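Local coordinates for endo-1,4-beta-xylanase (Bacteroides thetaiotaomicron VPI-5482, PDB 3KST), which probably hydrolyses glycosidic bonds in xylan-type plant polysaccharides, as a calcium-binding glycoside hydrolase of family 43, at residues T19-I24 / T279-D284; A25-M30 / K263-A268; D57-K62 / T298-R303. One frame throughout, in Å; residues are numbered along the deposited sequence.

Contact 1: residues T19-I24 / T279-D284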
loop_
_atom_site.group_PDB
_atom_site.type_symbol
_atom_site.label_atom_id
_atom_site.label_comp_id
_atom_site.label_asym_id
_atom_site.label_seq_id
_atom_site.Cartn_x
_atom_site.Cartn_y
_atom_site.Cartn_z
ATOM N N THR A 19 -3.498 -22.334 -3.017
ATOM C CA THR A 19 -3.130 -21.693 -4.275
ATOM C C THR A 19 -1.621 -21.498 -4.349
ATOM O O THR A 19 -0.981 -21.299 -3.317
ATOM C CB THR A 19 -3.854 -20.341 -4.457
ATOM O OG1 THR A 19 -3.437 -19.732 -5.684
ATOM C CG2 THR A 19 -3.560 -19.390 -3.307
ATOM N N ASN A 20 -1.072 -21.551 -5.568
ATOM C CA ASN A 20 0.370 -21.277 -5.805
ATOM C C ASN A 20 0.719 -19.776 -5.910
ATOM O O ASN A 20 1.782 -19.421 -6.395
ATOM C CB ASN A 20 0.871 -22.052 -7.055
ATOM C CG ASN A 20 0.943 -23.560 -6.820
ATOM O OD1 ASN A 20 1.403 -24.013 -5.766
ATOM N ND2 ASN A 20 0.536 -24.345 -7.821
ATOM N N TYR A 21 -0.174 -18.899 -5.459
ATOM C CA TYR A 21 -0.001 -17.444 -5.528
ATOM C C TYR A 21 -0.507 -16.849 -4.243
ATOM O O TYR A 21 -1.159 -17.537 -3.473
ATOM C CB TYR A 21 -0.848 -16.874 -6.664
ATOM C CG TYR A 21 -0.582 -17.539 -7.948
ATOM C CD1 TYR A 21 -1.299 -18.681 -8.313
ATOM C CD2 TYR A 21 0.446 -17.084 -8.798
ATOM C CE1 TYR A 21 -1.009 -19.350 -9.491
ATOM C CE2 TYR A 21 0.733 -17.746 -9.984
ATOM C CZ TYR A 21 -0.003 -18.871 -10.333
ATOM O OH TYR A 21 0.260 -19.512 -11.514
ATOM N N LEU A 22 -0.205 -15.580 -4.011
ATOM C CA LEU A 22 -0.814 -14.826 -2.898
ATOM C C LEU A 22 -1.854 -13.950 -3.629
ATOM O O LEU A 22 -1.501 -12.912 -4.217
ATOM C CB LEU A 22 0.232 -14.036 -2.119
ATOM C CG LEU A 22 -0.378 -13.200 -0.996
ATOM C CD1 LEU A 22 -1.277 -14.052 -0.083
ATOM C CD2 LEU A 22 0.696 -12.494 -0.205
ATOM N N PRO A 23 -3.141 -14.358 -3.589
ATOM C CA PRO A 23 -4.121 -13.797 -4.491
ATOM C C PRO A 23 -4.713 -12.437 -4.115
ATOM O O PRO A 23 -5.939 -12.301 -3.992
ATOM C CB PRO A 23 -5.169 -14.912 -4.537
ATOM C CG PRO A 23 -5.187 -15.416 -3.164
ATOM C CD PRO A 23 -3.769 -15.374 -2.698
ATOM N N ILE A 24 -3.853 -11.435 -3.983
ATOM C CA ILE A 24 -4.288 -10.040 -3.686
ATOM C C ILE A 24 -3.558 -9.042 -4.589
ATOM O O ILE A 24 -2.463 -9.329 -5.111
ATOM C CB ILE A 24 -4.029 -9.621 -2.206
ATOM C CG1 ILE A 24 -2.526 -9.745 -1.831
ATOM C CG2 ILE A 24 -4.882 -10.470 -1.244
ATOM C CD1 ILE A 24 -2.167 -9.396 -0.387
ATOM N N THR A 279 -1.920 -10.933 -8.496
ATOM C CA THR A 279 -1.356 -11.652 -7.349
ATOM C C THR A 279 -0.088 -10.948 -6.911
ATOM O O THR A 279 0.462 -10.137 -7.659
ATOM C CB THR A 279 -1.113 -13.145 -7.659
ATOM O OG1 THR A 279 0.105 -13.305 -8.403
ATOM C CG2 THR A 279 -2.308 -13.760 -8.440
ATOM N N SER A 280 0.380 -11.250 -5.696
ATOM C CA SER A 280 1.486 -10.524 -5.094
ATOM C C SER A 280 2.772 -11.311 -4.943
ATOM O O SER A 280 2.754 -12.536 -4.874
ATOM C CB SER A 280 1.032 -9.890 -3.784
ATOM O OG SER A 280 0.141 -8.826 -4.080
ATOM N N TYR A 281 3.865 -10.556 -4.926
ATOM C CA TYR A 281 5.262 -11.035 -4.961
ATOM C C TYR A 281 6.127 -10.158 -4.052
ATOM O O TYR A 281 5.730 -9.055 -3.683
ATOM C CB TYR A 281 5.800 -10.958 -6.397
ATOM C CG TYR A 281 5.028 -11.820 -7.379
ATOM C CD1 TYR A 281 5.342 -13.164 -7.529
ATOM C CD2 TYR A 281 3.954 -11.303 -8.123
ATOM C CE1 TYR A 281 4.626 -13.974 -8.396
ATOM C CE2 TYR A 281 3.219 -12.091 -8.992
ATOM C CZ TYR A 281 3.564 -13.456 -9.116
ATOM O OH TYR A 281 2.860 -14.251 -9.978
ATOM N N ILE A 282 7.314 -10.647 -3.707
ATOM C CA ILE A 282 8.243 -9.929 -2.813
ATOM C C ILE A 282 9.682 -9.855 -3.371
ATOM O O ILE A 282 10.225 -10.857 -3.821
ATOM C CB ILE A 282 8.263 -10.562 -1.434
ATOM C CG1 ILE A 282 6.887 -10.463 -0.739
ATOM C CG2 ILE A 282 9.343 -9.905 -0.528
ATOM C CD1 ILE A 282 6.817 -11.290 0.552
ATOM N N LYS A 283 10.277 -8.658 -3.323
ATOM C CA LYS A 283 11.667 -8.408 -3.733
ATOM C C LYS A 283 12.381 -7.755 -2.557
ATOM O O LYS A 283 11.754 -7.458 -1.534
ATOM C CB LYS A 283 11.701 -7.549 -5.009
ATOM C CG LYS A 283 11.432 -8.355 -6.289
ATOM C CD LYS A 283 11.360 -7.483 -7.578
ATOM C CE LYS A 283 12.714 -7.058 -8.121
ATOM N NZ LYS A 283 13.537 -8.142 -8.773
ATOM N N ASP A 284 13.690 -7.558 -2.683
ATOM C CA ASP A 284 14.454 -6.866 -1.668
ATOM C C ASP A 284 14.241 -5.362 -1.813
ATOM O O ASP A 284 13.877 -4.884 -2.883
ATOM C CB ASP A 284 15.933 -7.223 -1.749
ATOM C CG ASP A 284 16.176 -8.688 -1.481
ATOM O OD1 ASP A 284 15.726 -9.168 -0.419
ATOM O OD2 ASP A 284 16.798 -9.341 -2.321
HETATM O O HOH W 1 1.456 -14.420 -6.326
#
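Ser280 makes both direct hydrogen bonds of this contact, one from its backbone and one from its side chain. Its N donates to Leu22 O over 2.9 Å, within the plane of that carbonyl. The same oxygen also accepts from Ile24 N, closing an inverse gamma turn centred on Pro23, so Leu22 O is gripped from its own loop and from the strand at once. The hydroxyl is the second link: with OG anti to the carbonyl carbon (chi1 -71°), it donates to Ile24 O at 2.8 Å, coming from well above the carbonyl plane. It also lies against the Ile24 side chain, OG to CG1 being 3.6 Å.

A water stitches the loop to the strand a third time. It accepts from Leu22 N, donates to Ser280 O and is hydrogen-bonded to Thr279 OG1 at 2.7 Å, joining two backbone polar groups and one hydroxyl. It sits in the plane of the Tyr21 ring, at its edge, and over one face of the Tyr281 ring, toward its rim.

Packing spreads outward from there. Tyr21 CB rests on CB and CG2 of Thr279, each 3.9 Å away, and farther along the ring its CD2 comes 3.8 Å from Thr279 OG1. Tyr281 runs alongside Tyr21 and points the same way; its OH meets the ring edge, 3.9 Å from Tyr21 CD2. Trp270 adds a third ring against Tyr21.

The loop 19-24 thus lies across the start of strand 279-287. That strand is bonded through its backbone to strand 262-268, which flanks it, and to strand 293-305, its other partner in the sheet, while Leu22 and Ile24 reach Phe53 on strand 49-55.

Contact 2: residues A25-M30 / K263-A268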
loop_
_atom_site.group_PDB
_atom_site.type_symbol
_atom_site.label_atom_id
_atom_site.label_comp_id
_atom_site.label_asym_id
_atom_site.label_seq_id
_atom_site.Cartn_x
_atom_site.Cartn_y
_atom_site.Cartn_z
ATOM N N ALA A 25 -4.189 -7.878 -4.756
ATOM C CA ALA A 25 -3.590 -6.719 -5.410
ATOM C C ALA A 25 -3.321 -5.678 -4.304
ATOM O O ALA A 25 -3.738 -5.837 -3.149
ATOM C CB ALA A 25 -4.520 -6.151 -6.482
ATOM N N ASP A 26 -2.617 -4.623 -4.680
ATOM C CA ASP A 26 -2.313 -3.476 -3.807
ATOM C C ASP A 26 -1.826 -3.901 -2.406
ATOM O O ASP A 26 -2.340 -3.384 -1.380
ATOM C CB ASP A 26 -3.601 -2.639 -3.702
ATOM C CG ASP A 26 -4.219 -2.290 -5.068
ATOM O OD1 ASP A 26 -3.473 -2.053 -6.069
ATOM O OD2 ASP A 26 -5.467 -2.205 -5.143
ATOM N N PRO A 27 -0.900 -4.894 -2.345
ATOM C CA PRO A 27 -0.510 -5.462 -1.071
ATOM C C PRO A 27 0.186 -4.564 -0.051
ATOM O O PRO A 27 0.894 -3.600 -0.398
ATOM C CB PRO A 27 0.421 -6.630 -1.496
ATOM C CG PRO A 27 1.086 -6.080 -2.692
ATOM C CD PRO A 27 -0.101 -5.519 -3.421
ATOM N N TYR A 28 -0.091 -4.885 1.214
ATOM C CA TYR A 28 0.577 -4.292 2.365
ATOM C C TYR A 28 0.911 -5.381 3.391
ATOM O O TYR A 28 0.040 -6.184 3.714
ATOM C CB TYR A 28 -0.330 -3.251 3.046
ATOM C CG TYR A 28 0.391 -2.527 4.141
ATOM C CD1 TYR A 28 1.125 -1.374 3.869
ATOM C CD2 TYR A 28 0.411 -3.042 5.459
ATOM C CE1 TYR A 28 1.854 -0.709 4.907
ATOM C CE2 TYR A 28 1.117 -2.381 6.490
ATOM C CZ TYR A 28 1.831 -1.243 6.215
ATOM O OH TYR A 28 2.527 -0.634 7.225
ATOM N N VAL A 29 2.120 -5.334 3.953
ATOM C CA VAL A 29 2.593 -6.246 4.997
ATOM C C VAL A 29 2.932 -5.493 6.302
ATOM O O VAL A 29 3.712 -4.524 6.300
ATOM C CB VAL A 29 3.809 -7.099 4.492
ATOM C CG1 VAL A 29 4.629 -7.716 5.645
ATOM C CG2 VAL A 29 3.303 -8.185 3.543
HETATM N N MSE A 30 2.346 -5.962 7.407
HETATM C CA MSE A 30 2.684 -5.505 8.751
HETATM C C MSE A 30 3.460 -6.634 9.416
HETATM O O MSE A 30 2.999 -7.795 9.414
HETATM C CB MSE A 30 1.446 -5.217 9.604
HETATM C CG MSE A 30 1.810 -4.870 11.069
HETATM SE SE MSE A 30 0.272 -4.496 12.115
HETATM C CE MSE A 30 -0.600 -6.206 12.044
ATOM N N LYS A 263 12.171 -5.551 2.569
ATOM C CA LYS A 263 11.580 -6.196 1.406
ATOM C C LYS A 263 10.505 -5.264 0.920
ATOM O O LYS A 263 10.062 -4.384 1.691
ATOM C CB LYS A 263 10.951 -7.514 1.824
ATOM C CG LYS A 263 11.951 -8.613 2.217
ATOM C CD LYS A 263 12.657 -9.204 1.026
ATOM C CE LYS A 263 13.267 -10.579 1.318
ATOM N NZ LYS A 263 14.388 -10.475 2.252
ATOM N N TYR A 264 10.099 -5.462 -0.329
ATOM C CA TYR A 264 9.031 -4.661 -0.955
ATOM C C TYR A 264 8.006 -5.624 -1.568
ATOM O O TYR A 264 8.356 -6.388 -2.487
ATOM C CB TYR A 264 9.631 -3.713 -2.009
ATOM C CG TYR A 264 8.642 -2.710 -2.537
ATOM C CD1 TYR A 264 8.392 -1.528 -1.845
ATOM C CD2 TYR A 264 7.896 -2.955 -3.703
ATOM C CE1 TYR A 264 7.448 -0.595 -2.303
ATOM C CE2 TYR A 264 6.949 -2.003 -4.175
ATOM C CZ TYR A 264 6.732 -0.830 -3.467
ATOM O OH TYR A 264 5.801 0.111 -3.884
ATOM N N ILE A 265 6.775 -5.628 -1.039
ATOM C CA ILE A 265 5.710 -6.502 -1.559
ATOM C C ILE A 265 4.988 -5.716 -2.647
ATOM O O ILE A 265 4.799 -4.507 -2.503
ATOM C CB ILE A 265 4.753 -7.019 -0.440
ATOM C CG1 ILE A 265 3.804 -8.091 -0.975
ATOM C CG2 ILE A 265 3.977 -5.891 0.243
ATOM C CD1 ILE A 265 2.996 -8.756 0.167
ATOM N N PHE A 266 4.579 -6.385 -3.713
ATOM C CA PHE A 266 3.896 -5.727 -4.830
ATOM C C PHE A 266 3.082 -6.748 -5.611
ATOM O O PHE A 266 3.304 -7.939 -5.459
ATOM C CB PHE A 266 4.904 -5.044 -5.786
ATOM C CG PHE A 266 5.883 -6.002 -6.425
ATOM C CD1 PHE A 266 7.043 -6.370 -5.752
ATOM C CD2 PHE A 266 5.620 -6.573 -7.672
ATOM C CE1 PHE A 266 7.946 -7.284 -6.317
ATOM C CE2 PHE A 266 6.518 -7.483 -8.276
ATOM C CZ PHE A 266 7.698 -7.838 -7.586
ATOM N N HIS A 267 2.146 -6.259 -6.416
ATOM C CA HIS A 267 1.352 -7.115 -7.289
ATOM C C HIS A 267 1.884 -7.093 -8.718
ATOM O O HIS A 267 2.721 -6.262 -9.102
ATOM C CB HIS A 267 -0.149 -6.789 -7.244
ATOM C CG HIS A 267 -0.533 -5.528 -7.942
ATOM N ND1 HIS A 267 -1.166 -4.491 -7.292
ATOM C CD2 HIS A 267 -0.383 -5.125 -9.229
ATOM C CE1 HIS A 267 -1.397 -3.513 -8.148
ATOM N NE2 HIS A 267 -0.919 -3.868 -9.328
ATOM N N ALA A 268 1.359 -8.005 -9.519
ATOM C CA ALA A 268 1.639 -8.062 -10.943
ATOM C C ALA A 268 0.413 -8.673 -11.620
ATOM O O ALA A 268 -0.430 -9.273 -10.948
ATOM C CB ALA A 268 2.860 -8.902 -11.186
#
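His267 reaches from strand 262-268 to the corner of the chain at Asp26 and meets it from CB to CE1. CB lies 3.9 Å from Ala25 CA and about as far from the ring carbon CD of Pro27, whose side chain crosses the histidine at roughly a right angle. CG stands between the backbone N and the carbonyl carbon (chi1 73°), which brings it beside the Ala25-Asp26 peptide, on its N-H side. At ND1 comes the one hydrogen bond between the segments: Asp26 N donates over 3.0 Å, nearly straight at 167° and close to the ring plane. One step farther, His267 CE1 is 3.3 Å from Asp26 OD1. The two side chains lie side by side, carboxylate and ring planes 61° apart, and the carboxylate itself is tied to another strand, Asp26 OD2 being hydrogen-bonded to Thr41 OG1. Tyr215 lies against the imidazole with its ring almost parallel.

Beyond this polar end the contact is mainly apolar packing. Pro27 CG sits on the backbone of Phe266, 3.5 Å from its CA, and CB meets Ile265 CG1 at 3.7 Å. Ile265 then reaches Val29, crossing it at about a right angle; their tips, Ile265 CD1 and Val29 CG2, are squeezed to 3.4 Å, tighter than usual.

Strands 27-32 and 262-268 run roughly antiparallel here, with side chains rather than backbone bonds between them, as where neighbouring blades pack in the five-bladed beta-propeller of family 43. Asp26 is the predicted proton acceptor and its side chain adjoins that of the calcium ligand His251; the bond from Asp26 N is consistent with His267 being a second-shell residue that positions the backbone of the probable catalytic aspartate beside the metal site.

Contact 3: residues D57-K62 / T298-R303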
loop_
_atom_site.group_PDB
_atom_site.type_symbol
_atom_site.label_atom_id
_atom_site.label_comp_id
_atom_site.label_asym_id
_atom_site.label_seq_id
_atom_site.Cartn_x
_atom_site.Cartn_y
_atom_site.Cartn_z
ATOM N N ASP A 57 7.697 -17.009 7.199
ATOM C CA ASP A 57 8.863 -16.986 6.294
ATOM C C ASP A 57 8.740 -16.194 4.983
ATOM O O ASP A 57 9.684 -16.204 4.188
ATOM C CB ASP A 57 9.212 -18.457 5.987
ATOM C CG ASP A 57 8.080 -19.217 5.237
ATOM O OD1 ASP A 57 7.078 -18.599 4.772
ATOM O OD2 ASP A 57 8.175 -20.452 5.138
ATOM N N LEU A 58 7.579 -15.572 4.739
ATOM C CA LEU A 58 7.253 -14.801 3.514
ATOM C C LEU A 58 6.949 -15.643 2.259
ATOM O O LEU A 58 6.444 -15.098 1.282
ATOM C CB LEU A 58 8.320 -13.734 3.159
ATOM C CG LEU A 58 8.536 -12.652 4.203
ATOM C CD1 LEU A 58 9.773 -11.818 3.815
ATOM C CD2 LEU A 58 7.278 -11.792 4.293
ATOM N N LYS A 59 7.247 -16.943 2.279
ATOM C CA LYS A 59 7.010 -17.845 1.149
ATOM C C LYS A 59 5.671 -18.524 1.334
ATOM O O LYS A 59 4.858 -18.535 0.408
ATOM C CB LYS A 59 8.133 -18.895 1.013
ATOM C CG LYS A 59 7.891 -19.978 -0.061
ATOM C CD LYS A 59 7.727 -19.479 -1.507
ATOM C CE LYS A 59 7.661 -20.666 -2.456
ATOM N NZ LYS A 59 7.575 -20.400 -3.932
ATOM N N ASN A 60 5.462 -19.105 2.519
ATOM C CA ASN A 60 4.242 -19.843 2.828
ATOM C C ASN A 60 3.320 -19.001 3.689
ATOM O O ASN A 60 3.717 -18.530 4.775
ATOM C CB ASN A 60 4.578 -21.133 3.542
ATOM C CG ASN A 60 5.576 -21.964 2.764
ATOM O OD1 ASN A 60 5.251 -22.541 1.715
ATOM N ND2 ASN A 60 6.798 -22.009 3.256
ATOM N N TRP A 61 2.111 -18.776 3.176
ATOM C CA TRP A 61 1.094 -17.940 3.830
ATOM C C TRP A 61 -0.113 -18.777 4.221
ATOM O O TRP A 61 -0.430 -19.754 3.545
ATOM C CB TRP A 61 0.650 -16.793 2.896
ATOM C CG TRP A 61 1.787 -15.848 2.629
ATOM C CD1 TRP A 61 2.802 -16.044 1.764
ATOM C CD2 TRP A 61 2.049 -14.601 3.276
ATOM N NE1 TRP A 61 3.697 -15.003 1.811
ATOM C CE2 TRP A 61 3.256 -14.097 2.739
ATOM C CE3 TRP A 61 1.399 -13.868 4.277
ATOM C CZ2 TRP A 61 3.834 -12.877 3.186
ATOM C CZ3 TRP A 61 1.962 -12.645 4.708
ATOM C CH2 TRP A 61 3.161 -12.172 4.155
ATOM N N LYS A 62 -0.773 -18.415 5.314
ATOM C CA LYS A 62 -2.025 -19.078 5.702
ATOM C C LYS A 62 -3.094 -17.985 5.854
ATOM O O LYS A 62 -2.779 -16.869 6.301
ATOM C CB LYS A 62 -1.889 -19.929 6.973
ATOM C CG LYS A 62 -2.419 -19.364 8.294
ATOM C CD LYS A 62 -2.191 -20.324 9.463
ATOM C CE LYS A 62 -3.244 -20.123 10.540
ATOM N NZ LYS A 62 -2.983 -20.925 11.776
ATOM N N THR A 298 16.022 -11.635 -6.443
ATOM C CA THR A 298 15.204 -12.708 -6.973
ATOM C C THR A 298 13.824 -12.598 -6.324
ATOM O O THR A 298 13.726 -12.456 -5.107
ATOM C CB THR A 298 15.800 -14.099 -6.665
ATOM O OG1 THR A 298 17.194 -14.134 -7.048
ATOM C CG2 THR A 298 15.026 -15.215 -7.404
ATOM N N VAL A 299 12.787 -12.615 -7.153
ATOM C CA VAL A 299 11.390 -12.603 -6.691
ATOM C C VAL A 299 10.989 -13.827 -5.832
ATOM O O VAL A 299 11.207 -14.971 -6.243
ATOM C CB VAL A 299 10.422 -12.512 -7.920
ATOM C CG1 VAL A 299 9.006 -12.873 -7.549
ATOM C CG2 VAL A 299 10.462 -11.103 -8.582
ATOM N N ILE A 300 10.447 -13.578 -4.631
ATOM C CA ILE A 300 9.820 -14.644 -3.821
ATOM C C ILE A 300 8.408 -14.776 -4.394
ATOM O O ILE A 300 7.663 -13.777 -4.413
ATOM C CB ILE A 300 9.697 -14.289 -2.326
ATOM C CG1 ILE A 300 11.070 -14.059 -1.678
ATOM C CG2 ILE A 300 8.890 -15.382 -1.577
ATOM C CD1 ILE A 300 10.992 -13.604 -0.220
ATOM N N LYS A 301 8.050 -15.991 -4.810
ATOM C CA LYS A 301 6.737 -16.312 -5.375
ATOM C C LYS A 301 5.963 -16.942 -4.240
ATOM O O LYS A 301 6.111 -18.145 -4.010
ATOM C CB LYS A 301 6.863 -17.305 -6.529
ATOM C CG LYS A 301 7.471 -16.725 -7.785
ATOM C CD LYS A 301 7.387 -17.734 -8.922
ATOM C CE LYS A 301 7.935 -17.148 -10.201
ATOM N NZ LYS A 301 8.049 -18.199 -11.236
ATOM N N PRO A 302 5.165 -16.143 -3.496
ATOM C CA PRO A 302 4.463 -16.746 -2.360
ATOM C C PRO A 302 3.313 -17.687 -2.764
ATOM O O PRO A 302 2.809 -17.645 -3.890
ATOM C CB PRO A 302 3.952 -15.515 -1.594
ATOM C CG PRO A 302 3.599 -14.574 -2.680
ATOM C CD PRO A 302 4.713 -14.753 -3.715
ATOM N N ARG A 303 2.910 -18.551 -1.846
ATOM C CA ARG A 303 1.764 -19.462 -2.073
ATOM C C ARG A 303 0.972 -19.524 -0.789
ATOM O O ARG A 303 1.511 -19.165 0.267
ATOM C CB ARG A 303 2.244 -20.859 -2.480
ATOM C CG ARG A 303 3.208 -21.486 -1.493
ATOM C CD ARG A 303 3.569 -22.891 -1.889
ATOM N NE ARG A 303 4.233 -23.580 -0.779
ATOM C CZ ARG A 303 4.456 -24.900 -0.709
ATOM N NH1 ARG A 303 4.092 -25.747 -1.690
ATOM N NH2 ARG A 303 5.059 -25.391 0.373
HETATM O O HOH W 2 9.852 -18.188 -4.286
#
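Asn60 and Arg303 form a parallel beta bridge that joins the start of strand 60-69 to strand 293-305 near the protein surface. Arg303 N donates to Lys59 O at 3.0 Å and Arg303 O accepts from Trp61 N, so the arginine is held by both backbone polar groups. The Asn60 and Arg303 side chains leave on the same face and run side by side. NE and NH2 of Arg303 both grip Asn60 OD1, at 2.9 and 3.2 Å, in the guanidinium plane, while Asn60 ND2 bonds to Asp57 OD2, so the amide is held at both ends. Asp57 OD1 accepts from Lys59 N, an Asx turn, and from Asn60 N, completing an Asx motif. An alanine in place of Arg303 would probably leave Asn60 OD1 without these two donors and the amide held only through ND2.

Lys59 bends at chi2 (60°), and its extended end carries NZ to Lys301 O, 2.7 Å away; a water links NZ to Lys301 N. Inward, Trp61 NE1 bonds to Leu58 O and lies 3.5 Å from Pro302 CB.

Strand 49-55 adjoins 60-69 on its antiparallel side and contributes Phe53 against Trp61; strand 279-287 pairs with 293-305 and sends Ile282 to Leu58.

How the contacts relate
Contacts 1 and 3 are joined where strands 279-287 and 293-305 pair: Ile300 N probably donates to Ile282 O, and Pro302 CG packs on Leu22 CB. Contacts 1 and 2 meet through the neighbouring strands 262-268 and 279-287, where Tyr281 N and Phe266 O are probably hydrogen-bonded and Ser280 OG touches Pro27 CG. Contact 2 is the most central, largely apolar with one imidazole bond next to the predicted active site. Contact 1, also buried, relies on backbone carbonyls, a hydroxyl and a bridging water. Contact 3, away from the annotated sites and partly exposed, brings charged and amide groups to the surface around a backbone bridge.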